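Local coordinates for protein tyrosyl-tRNA synthetase (PDB 2CYA) that probably catalyses the attachment of tyrosine to tRNA(Tyr), first activating the amino acid with ATP and then passing it to the acceptor end of the tRNA, at residues 67-72 against 180-185; 74-79 against 166-171; 118-123 against 174-179. All coordinates share one frame; numbering follows the deposited sequence.

The three contacts sit close together in the class I catalytic domain, with centres about 11 to 14 Å apart. Along the chain the first partners run in order, 67-72, 74-79 and 118-123, and the second partners follow as 166-171, 174-179 and 180-185. Interactions 2 and 3 are thus both nested within the loop closed by interaction 1, and they cross each other. Strand 68-73 leads into helix 75-80, and helix 161-175, which serves interactions 2 and 3, leads into strand 180-184. Leu72 packs on Met176 and Leu120, tying interaction 1 to interaction 3, while Trp76 probably hydrogen-bonds Glu118 between 2 and 3. They lie beside the predicted tyrosine site, and interactions 2 and 3 also touch the second subunit.

Interaction 1. Residues 67-72 against 180-185; sequences VDFSVL and IALGGM. With SO4 (sulfate ion), chain D.
Phe69 and Leu182 meet across a gap one strand wide: CZ, the far end of the phenyl ring, lies 3.9 Å from Leu182 CD2. The two side chains run at about a right angle to each other, and the methyl comes to the ring obliquely. Leu182 CG is anti to the backbone N (chi1 170°), and from there the CD2 branch reaches the ring. Nearer the start of the two strands a looser touch repeats the theme, with Val67 CG2 4.2 Å from Ile180 CD1. Both are apolar packing, and no hydrogen bond joins the segments.

The reason is the strand between them. Among the five parallel strands of the mixed sheet, 37-42 is the middle one, between 68-73 and 180-184, as in the Rossmann fold of class I synthetases. Asp68 and Ser70 bond by their backbones to Gly38, and Phe69 also rests on Ile40. Helix 51-64 lies over this layer, with Val59, Leu62 and Val63 against the Phe69 ring and Lys58 against Leu182, while Ile209 of the next strand supports Ile180 and Leu182.

At the end of strand 180-184 the character changes. Gly184 N gives a weak hydrogen bond to sulfate O2, at 3.0 Å and a bent 123°; a side chain on this residue would run into that oxygen. The ion probably came from the crystallisation liquor.

With all four touching residues buried and apolar, the contact rests on packing alone: strand 37-42 supplies the directional bonds, and Phe69 and Leu182 pack beneath helix 51-64.

Interaction 2. Residues 74-79 against 166-171; sequences ATWHAY and PLMQVS
His77 and Met168 slide past each other in opposite directions, the thioether lying over the imidazole. Met168 CE sits 4.0 Å above the ring plane, offset toward the rim, and SD stands above the face at 5.2 Å from the ring centroid, 20° off the normal: a distant Met-aromatic contact. A bend at the end of the methionine (chi3 66°) turns CE so that it also reaches Trp76 CB, 4.0 Å away. The ring's leading atom, His77 CE1, touches Met168 CB at 3.7 Å, while the backbone N of Gln169 lies at the ring edge, in its plane.

The helices carrying these groups, 75-79 and 166-171, are antiparallel at 169° with axes 10.8 Å apart, a spacing bridged by the long side chains. Helix 161-175 probably forms one wall of the tyrosine pocket of this class I synthetase: Tyr165, Gln169 and Asp172 are all predicted to bind the amino acid. His77 would then be a second-shell residue, packing edge-to-face with Tyr165 and sending NE2 into a weak hydrogen bond with Asp172 OD2. Gln169 directs NE2 to Gln187, another predicted tyrosine ligand. Behind the methionine, Ile131 of the second subunit packs on both Met168 and Trp76.

Interaction 3. Residues 118-123 against 174-179; sequences EELASD and FYMDLD
A notably short hydrogen bond, 2.5 Å from Tyr175 OH to Asp123 OD2, joins the end of one helix to the start of another. The phenol is the donor, and OD2 receives it on the anti lone pair, turned away from the other carboxylate oxygen. OD2 lies in the plane of the tyrosine ring, at its edge, yet the carboxylate itself stands almost perpendicular to the ring, 87° apart. Meanwhile Asp123 OD1 caps the backbone N of Asp125, so both oxygens have work to do and the rotation of the group is fixed from two sides.

Tyr175 reaches out with CG anti to its own N (chi1 -177°), and its flank slides along Leu120: CG of the leucine is 3.6 Å from Tyr175 CD2, and Leu120 CD1 is 3.8 Å from Tyr175 CE2. Leu120 CD2 also meets Met176 CE, at 4.3 Å. A phenylalanine in place of Tyr175 would probably leave Asp123 OD2 without its donor and the carboxylate freer to turn.

Just beyond, helix 161-175 ends in a Schellman motif, with Asp177 at positive phi. Helix 124-135, which Asp123 N-caps, covers the contact with Tyr126 on Leu120 and Leu129 on Tyr175; Met176 packs on Tyr39 of strand 37-42, and Lys124 of the second subunit rests against Glu118 of helix 117-121 and Ser122 just after it.

Interaction 1. Residues 67-72 against 180-185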
# COMPACT_ATOMS: atom_id res chain seq x y z
N VAL A 67 14.45 -27.62 5.45
CA VAL A 67 13.51 -26.54 5.08
C VAL A 67 13.76 -26.01 3.66
O VAL A 67 14.89 -25.74 3.30
CB VAL A 67 13.64 -25.34 6.06
CG1 VAL A 67 12.70 -24.21 5.64
CG2 VAL A 67 13.33 -25.81 7.51
N ASP A 68 12.71 -25.88 2.84
CA ASP A 68 12.88 -25.33 1.48
C ASP A 68 12.98 -23.82 1.72
O ASP A 68 12.00 -23.16 2.08
CB ASP A 68 11.69 -25.66 0.58
CG ASP A 68 11.76 -27.10 0.01
OD1 ASP A 68 12.82 -27.49 -0.56
OD2 ASP A 68 10.76 -27.83 0.13
N PHE A 69 14.17 -23.29 1.49
CA PHE A 69 14.48 -21.90 1.80
C PHE A 69 14.63 -20.91 0.67
O PHE A 69 15.16 -21.22 -0.39
CB PHE A 69 15.76 -21.88 2.65
CG PHE A 69 15.81 -20.78 3.65
CD1 PHE A 69 15.12 -20.89 4.85
CD2 PHE A 69 16.48 -19.58 3.37
CE1 PHE A 69 15.09 -19.82 5.76
CE2 PHE A 69 16.45 -18.51 4.27
CZ PHE A 69 15.75 -18.63 5.46
N SER A 70 14.19 -19.69 0.96
CA SER A 70 14.28 -18.56 0.05
C SER A 70 14.86 -17.37 0.79
O SER A 70 14.68 -17.20 2.01
CB SER A 70 12.90 -18.14 -0.48
OG SER A 70 12.25 -19.19 -1.17
N VAL A 71 15.57 -16.53 0.05
CA VAL A 71 16.11 -15.32 0.64
C VAL A 71 15.41 -14.22 -0.17
O VAL A 71 15.47 -14.21 -1.40
CB VAL A 71 17.65 -15.19 0.48
CG1 VAL A 71 18.09 -13.78 0.90
CG2 VAL A 71 18.39 -16.22 1.39
N LEU A 72 14.70 -13.33 0.51
CA LEU A 72 14.04 -12.25 -0.22
C LEU A 72 14.92 -11.00 -0.18
O LEU A 72 15.16 -10.44 0.89
CB LEU A 72 12.67 -11.90 0.40
CG LEU A 72 12.02 -10.69 -0.30
CD1 LEU A 72 11.59 -11.13 -1.71
CD2 LEU A 72 10.79 -10.14 0.50
N ILE A 180 7.70 -20.83 8.02
CA ILE A 180 8.69 -20.20 8.90
C ILE A 180 9.28 -18.88 8.40
O ILE A 180 9.64 -18.74 7.24
CB ILE A 180 9.91 -21.12 9.13
CG1 ILE A 180 9.50 -22.44 9.79
CG2 ILE A 180 10.93 -20.40 10.00
CD1 ILE A 180 10.64 -23.46 9.78
N ALA A 181 9.42 -17.93 9.31
CA ALA A 181 10.00 -16.64 9.01
C ALA A 181 11.25 -16.47 9.88
O ALA A 181 11.15 -16.35 11.10
CB ALA A 181 8.99 -15.53 9.33
N LEU A 182 12.42 -16.48 9.27
CA LEU A 182 13.66 -16.28 10.00
C LEU A 182 14.02 -14.80 9.90
O LEU A 182 13.77 -14.16 8.88
CB LEU A 182 14.79 -17.11 9.38
CG LEU A 182 16.21 -16.83 9.87
CD1 LEU A 182 16.36 -17.40 11.27
CD2 LEU A 182 17.24 -17.48 8.93
N GLY A 183 14.61 -14.25 10.95
CA GLY A 183 15.01 -12.87 10.92
C GLY A 183 15.65 -12.45 12.22
O GLY A 183 15.60 -13.18 13.22
N GLY A 184 16.28 -11.28 12.22
CA GLY A 184 16.89 -10.78 13.43
C GLY A 184 15.77 -10.36 14.38
O GLY A 184 14.60 -10.28 13.98
N MET A 185 16.12 -10.09 15.62
CA MET A 185 15.12 -9.67 16.60
C MET A 185 14.48 -8.36 16.22
O MET A 185 13.44 -8.01 16.76
CB MET A 185 15.75 -9.53 17.99
CG MET A 185 15.88 -10.84 18.72
SD MET A 185 14.26 -11.56 19.10
CE MET A 185 13.87 -10.74 20.65
S SO4 D . 18.01 -8.75 9.64
O1 SO4 D . 16.97 -9.57 8.86
O2 SO4 D . 17.72 -8.95 11.12
O3 SO4 D . 19.27 -9.33 9.38
O4 SO4 D . 17.68 -7.39 9.37

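Interaction 2. Residues 74-79 against 166-171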
# COMPACT_ATOMS: atom_id res chain seq x y z
N ALA A 74 14.87 -7.76 -0.17
CA ALA A 74 13.81 -6.76 0.06
C ALA A 74 14.19 -5.38 -0.43
O ALA A 74 14.29 -4.43 0.36
CB ALA A 74 13.47 -6.72 1.53
N THR A 75 14.37 -5.26 -1.75
CA THR A 75 14.79 -4.01 -2.35
C THR A 75 13.80 -2.87 -2.20
O THR A 75 14.21 -1.74 -1.95
CB THR A 75 15.10 -4.20 -3.85
OG1 THR A 75 13.92 -4.59 -4.54
CG2 THR A 75 16.19 -5.28 -4.03
N TRP A 76 12.50 -3.16 -2.32
CA TRP A 76 11.50 -2.12 -2.18
C TRP A 76 11.45 -1.62 -0.73
O TRP A 76 11.24 -0.44 -0.47
CB TRP A 76 10.12 -2.63 -2.65
CG TRP A 76 10.01 -2.64 -4.15
CD1 TRP A 76 10.97 -3.03 -5.04
CD2 TRP A 76 8.88 -2.22 -4.93
NE1 TRP A 76 10.51 -2.89 -6.34
CE2 TRP A 76 9.23 -2.39 -6.29
CE3 TRP A 76 7.61 -1.72 -4.62
CZ2 TRP A 76 8.35 -2.07 -7.34
CZ3 TRP A 76 6.73 -1.41 -5.66
CH2 TRP A 76 7.11 -1.59 -7.00
N HIS A 77 11.69 -2.52 0.21
CA HIS A 77 11.69 -2.15 1.61
C HIS A 77 12.87 -1.21 1.87
O HIS A 77 12.73 -0.24 2.60
CB HIS A 77 11.82 -3.40 2.49
CG HIS A 77 10.73 -4.39 2.29
ND1 HIS A 77 9.68 -4.53 3.17
CD2 HIS A 77 10.52 -5.30 1.30
CE1 HIS A 77 8.87 -5.48 2.74
NE2 HIS A 77 9.35 -5.97 1.61
N ALA A 78 14.02 -1.52 1.27
CA ALA A 78 15.22 -0.69 1.45
C ALA A 78 14.94 0.69 0.88
O ALA A 78 15.34 1.72 1.44
CB ALA A 78 16.42 -1.33 0.73
N TYR A 79 14.26 0.70 -0.26
CA TYR A 79 13.91 1.98 -0.87
C TYR A 79 13.04 2.76 0.10
O TYR A 79 13.26 3.93 0.35
CB TYR A 79 13.15 1.77 -2.17
CG TYR A 79 12.75 3.07 -2.85
CD1 TYR A 79 13.67 3.83 -3.56
CD2 TYR A 79 11.43 3.52 -2.78
CE1 TYR A 79 13.28 5.02 -4.19
CE2 TYR A 79 11.04 4.70 -3.41
CZ TYR A 79 11.96 5.44 -4.12
OH TYR A 79 11.55 6.58 -4.78
N PRO A 166 5.53 -2.71 7.00
CA PRO A 166 5.08 -3.91 7.74
C PRO A 166 4.02 -4.70 6.97
O PRO A 166 4.00 -5.94 6.99
CB PRO A 166 4.49 -3.33 9.02
CG PRO A 166 5.15 -2.00 9.16
CD PRO A 166 5.27 -1.48 7.77
N LEU A 167 3.11 -3.98 6.33
CA LEU A 167 2.04 -4.59 5.56
C LEU A 167 2.69 -5.45 4.47
O LEU A 167 2.29 -6.58 4.23
CB LEU A 167 1.14 -3.51 4.94
CG LEU A 167 -0.19 -3.10 5.59
CD1 LEU A 167 -0.22 -3.42 7.06
CD2 LEU A 167 -0.46 -1.59 5.33
N MET A 168 3.70 -4.89 3.82
CA MET A 168 4.43 -5.61 2.77
C MET A 168 5.24 -6.76 3.35
O MET A 168 5.35 -7.82 2.73
CB MET A 168 5.36 -4.66 2.02
CG MET A 168 4.62 -3.74 1.02
SD MET A 168 5.73 -2.56 0.27
CE MET A 168 6.82 -3.70 -0.69
N GLN A 169 5.82 -6.55 4.53
CA GLN A 169 6.62 -7.59 5.18
C GLN A 169 5.75 -8.81 5.43
O GLN A 169 6.10 -9.92 5.02
CB GLN A 169 7.23 -7.06 6.48
CG GLN A 169 8.23 -8.03 7.11
CD GLN A 169 9.29 -7.33 7.96
OE1 GLN A 169 9.16 -6.14 8.30
NE2 GLN A 169 10.35 -8.06 8.31
N VAL A 170 4.60 -8.60 6.06
CA VAL A 170 3.67 -9.69 6.34
C VAL A 170 3.19 -10.33 5.02
O VAL A 170 3.07 -11.55 4.91
CB VAL A 170 2.44 -9.17 7.12
CG1 VAL A 170 1.40 -10.26 7.26
CG2 VAL A 170 2.87 -8.67 8.49
N SER A 171 2.92 -9.50 4.01
CA SER A 171 2.44 -10.04 2.75
C SER A 171 3.49 -10.87 2.04
O SER A 171 3.15 -11.79 1.30
CB SER A 171 1.95 -8.91 1.83
OG SER A 171 0.86 -8.24 2.43

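Interaction 3. Residues 118-123 against 174-179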
# COMPACT_ATOMS: atom_id res chain seq x y z
N GLU A 118 11.13 -7.26 -6.51
CA GLU A 118 10.52 -6.84 -7.77
C GLU A 118 9.61 -7.91 -8.36
O GLU A 118 8.61 -7.59 -9.00
CB GLU A 118 11.58 -6.48 -8.80
CG GLU A 118 11.04 -5.70 -9.98
CD GLU A 118 11.61 -4.30 -10.05
OE1 GLU A 118 11.69 -3.60 -9.01
OE2 GLU A 118 11.97 -3.89 -11.18
N GLU A 119 9.96 -9.17 -8.16
CA GLU A 119 9.15 -10.26 -8.69
C GLU A 119 7.81 -10.29 -7.97
O GLU A 119 6.79 -10.61 -8.56
CB GLU A 119 9.85 -11.62 -8.52
CG GLU A 119 11.27 -11.64 -9.07
CD GLU A 119 11.96 -13.00 -8.87
OE1 GLU A 119 13.21 -13.01 -8.80
OE2 GLU A 119 11.24 -14.03 -8.80
N LEU A 120 7.80 -9.96 -6.68
CA LEU A 120 6.55 -9.95 -5.95
C LEU A 120 5.75 -8.70 -6.35
O LEU A 120 4.54 -8.76 -6.55
CB LEU A 120 6.81 -9.95 -4.44
CG LEU A 120 6.95 -11.32 -3.74
CD1 LEU A 120 7.98 -12.19 -4.45
CD2 LEU A 120 7.34 -11.10 -2.30
N ALA A 121 6.45 -7.58 -6.47
CA ALA A 121 5.84 -6.30 -6.81
C ALA A 121 5.10 -6.31 -8.15
O ALA A 121 4.17 -5.52 -8.34
CB ALA A 121 6.91 -5.19 -6.83
N SER A 122 5.50 -7.22 -9.04
CA SER A 122 4.93 -7.36 -10.37
C SER A 122 3.68 -8.20 -10.41
O SER A 122 3.10 -8.39 -11.46
CB SER A 122 5.93 -8.03 -11.33
OG SER A 122 7.14 -7.31 -11.41
N ASP A 123 3.30 -8.75 -9.27
CA ASP A 123 2.13 -9.61 -9.26
C ASP A 123 0.99 -8.91 -8.54
O ASP A 123 1.12 -8.55 -7.37
CB ASP A 123 2.45 -10.94 -8.57
CG ASP A 123 1.34 -11.96 -8.73
OD1 ASP A 123 0.22 -11.59 -9.16
OD2 ASP A 123 1.58 -13.15 -8.42
N PHE A 174 3.18 -14.30 3.59
CA PHE A 174 2.01 -15.05 3.12
C PHE A 174 2.12 -15.38 1.63
O PHE A 174 1.83 -16.51 1.21
CB PHE A 174 0.70 -14.28 3.37
CG PHE A 174 0.40 -13.99 4.84
CD1 PHE A 174 0.81 -14.86 5.85
CD2 PHE A 174 -0.35 -12.86 5.19
CE1 PHE A 174 0.47 -14.63 7.17
CE2 PHE A 174 -0.71 -12.61 6.52
CZ PHE A 174 -0.30 -13.49 7.52
N TYR A 175 2.53 -14.40 0.83
CA TYR A 175 2.65 -14.62 -0.61
C TYR A 175 3.56 -15.81 -0.92
O TYR A 175 3.27 -16.60 -1.81
CB TYR A 175 3.19 -13.37 -1.30
CG TYR A 175 3.28 -13.50 -2.81
CD1 TYR A 175 2.17 -13.24 -3.62
CD2 TYR A 175 4.48 -13.86 -3.42
CE1 TYR A 175 2.26 -13.33 -5.02
CE2 TYR A 175 4.58 -13.95 -4.81
CZ TYR A 175 3.47 -13.68 -5.61
OH TYR A 175 3.57 -13.79 -6.98
N MET A 176 4.67 -15.92 -0.19
CA MET A 176 5.61 -17.04 -0.41
C MET A 176 5.18 -18.33 0.27
O MET A 176 5.93 -19.31 0.30
CB MET A 176 7.01 -16.64 0.02
CG MET A 176 7.61 -15.56 -0.87
SD MET A 176 9.30 -15.13 -0.48
CE MET A 176 9.02 -13.82 0.55
N ASP A 177 3.97 -18.31 0.82
CA ASP A 177 3.40 -19.50 1.44
C ASP A 177 4.34 -20.14 2.44
O ASP A 177 4.59 -21.34 2.39
CB ASP A 177 3.07 -20.50 0.32
CG ASP A 177 2.13 -21.61 0.78
OD1 ASP A 177 1.15 -21.28 1.48
OD2 ASP A 177 2.37 -22.78 0.43
N LEU A 178 4.84 -19.34 3.37
CA LEU A 178 5.80 -19.81 4.35
C LEU A 178 5.27 -20.39 5.65
O LEU A 178 4.26 -19.93 6.21
CB LEU A 178 6.75 -18.67 4.69
CG LEU A 178 7.47 -18.00 3.53
CD1 LEU A 178 8.28 -16.83 4.13
CD2 LEU A 178 8.38 -19.00 2.77
N ASP A 179 5.99 -21.41 6.15
CA ASP A 179 5.67 -22.02 7.44
C ASP A 179 6.58 -21.37 8.49
O ASP A 179 6.26 -21.38 9.68
CB ASP A 179 5.97 -23.53 7.39
CG ASP A 179 5.14 -24.23 6.37
OD1 ASP A 179 3.93 -24.36 6.59
OD2 ASP A 179 5.70 -24.62 5.34